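Local coordinates for protein ribonucleoside triphosphate reductase (Lactobacillus leichmannii, PDB 1L1L) that probably reduces ribonucleoside triphosphates to 2'-deoxyribonucleoside triphosphates with the help of the B12 cofactor adenosylcobalamin, under allosteric control, at residues P426-E431 / A557-G562. Numbering follows the deposited sequence.
Sequences PLIAEE and AGASEG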
# COMPACT_ATOMS: atom_id res chain seq x y z
N PRO A 426 3.15 3.81 -19.50
CA PRO A 426 3.15 4.52 -20.79
C PRO A 426 4.00 3.90 -21.90
O PRO A 426 3.49 3.62 -22.99
CB PRO A 426 3.61 5.92 -20.41
CG PRO A 426 2.98 6.11 -19.07
CD PRO A 426 3.20 4.77 -18.38
N LEU A 427 5.29 3.69 -21.64
CA LEU A 427 6.17 3.11 -22.64
C LEU A 427 5.67 1.76 -23.14
O LEU A 427 5.59 1.52 -24.35
CB LEU A 427 7.59 2.97 -22.10
CG LEU A 427 8.66 2.56 -23.11
CD1 LEU A 427 8.65 3.52 -24.30
CD2 LEU A 427 10.03 2.56 -22.44
N ILE A 428 5.33 0.88 -22.21
CA ILE A 428 4.86 -0.45 -22.57
C ILE A 428 3.50 -0.45 -23.28
O ILE A 428 3.29 -1.19 -24.25
CB ILE A 428 4.79 -1.36 -21.33
CG1 ILE A 428 6.19 -1.47 -20.71
CG2 ILE A 428 4.26 -2.73 -21.70
CD1 ILE A 428 6.23 -2.24 -19.42
N ALA A 429 2.57 0.38 -22.81
CA ALA A 429 1.26 0.44 -23.45
C ALA A 429 1.43 0.85 -24.92
O ALA A 429 0.82 0.26 -25.81
CB ALA A 429 0.37 1.44 -22.73
N GLU A 430 2.28 1.84 -25.16
CA GLU A 430 2.55 2.34 -26.51
C GLU A 430 3.19 1.26 -27.39
O GLU A 430 2.81 1.10 -28.55
CB GLU A 430 3.47 3.56 -26.45
CG GLU A 430 2.82 4.79 -25.85
CD GLU A 430 3.74 5.99 -25.85
OE1 GLU A 430 3.23 7.13 -25.85
OE2 GLU A 430 4.98 5.81 -25.83
N GLU A 431 4.16 0.54 -26.83
CA GLU A 431 4.85 -0.52 -27.56
C GLU A 431 3.89 -1.68 -27.85
O GLU A 431 4.13 -2.47 -28.78
CB GLU A 431 6.06 -1.00 -26.75
CG GLU A 431 7.10 0.09 -26.51
CD GLU A 431 8.23 -0.33 -25.57
OE1 GLU A 431 7.92 -0.83 -24.47
OE2 GLU A 431 9.41 -0.16 -25.94
N ALA A 557 6.15 -6.23 -15.35
CA ALA A 557 6.43 -5.68 -16.67
C ALA A 557 7.85 -5.19 -16.86
O ALA A 557 8.19 -4.70 -17.93
CB ALA A 557 5.46 -4.54 -16.96
N GLY A 558 8.68 -5.32 -15.83
CA GLY A 558 10.06 -4.87 -15.92
C GLY A 558 10.19 -3.37 -16.10
O GLY A 558 11.15 -2.89 -16.71
N ALA A 559 9.23 -2.61 -15.57
CA ALA A 559 9.25 -1.16 -15.70
C ALA A 559 9.93 -0.47 -14.51
O ALA A 559 10.05 -1.07 -13.44
CB ALA A 559 7.82 -0.64 -15.85
N SER A 560 10.40 0.76 -14.72
CA SER A 560 10.99 1.52 -13.61
C SER A 560 9.79 1.76 -12.68
O SER A 560 8.66 1.91 -13.14
CB SER A 560 11.59 2.84 -14.10
OG SER A 560 10.71 3.57 -14.94
N GLU A 561 10.03 1.78 -11.37
CA GLU A 561 8.96 1.95 -10.39
C GLU A 561 8.53 3.40 -10.15
O GLU A 561 9.31 4.23 -9.69
CB GLU A 561 9.40 1.29 -9.08
CG GLU A 561 10.24 0.05 -9.33
CD GLU A 561 10.31 -0.89 -8.14
OE1 GLU A 561 10.63 -0.42 -7.03
OE2 GLU A 561 10.06 -2.11 -8.33
N GLY A 562 7.26 3.68 -10.45
CA GLY A 562 6.75 5.03 -10.28
C GLY A 562 7.66 6.00 -11.00
O GLY A 562 7.96 5.79 -12.19
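The backbones of Ile428, in helix 426-431, and Ala557, just before Gly558, come nearest each other with their CA atoms 8.0 Å apart. The turn facing Ile428 is a Schellman motif that ends helix 551-557: Gly558, with a positive phi of 65°, is its C-prime residue, Ala559 N bonds back to Ala554 O, and Gly558 N to Lys555 O. The two helices follow strands 421-424 and 545-546, which run in the same direction in one four-stranded sheet with strand 471-474 between them, so the contact joins the helix that follows one strand to the C-terminal turn of the helix that follows the other in this enzyme, which is built on a ten-stranded alpha-beta barrel. No hydrogen bond crosses the interface; it is a small, buried apolar touch of 94 Å², both sides summed, carried by a single isoleucine branch. CG1 of Ile428 stands anti to the carbonyl carbon (chi1 -60°) and the chain runs on extended (chi2 175°), which pushes CD1 out from the helix to the turn. There Ile428 CD1 meets Ala557 CB at 3.5 Å, tighter than usual for two carbons. Ala559 CB is a looser neighbour, 4.2 Å from Ile428 CD1. In both alanines, one before and one after Gly558 in sequence, the bond from CA to CB points toward helix 426-431. Around this touch, Ile428 and Glu431 also pack on His22, while Ala559 rests on Phe425, just ahead of helix 426-431. Helix 477-485 tethers both partners: Arg484 forms a salt bridge with Glu430, and Asp479 accepts a hydrogen bond from Ser560 N. Ile428 CD1 also lies 3.5 Å from the carbonyl oxygen, Ala557 O, which has a weak hydrogen bond with His22 ND1.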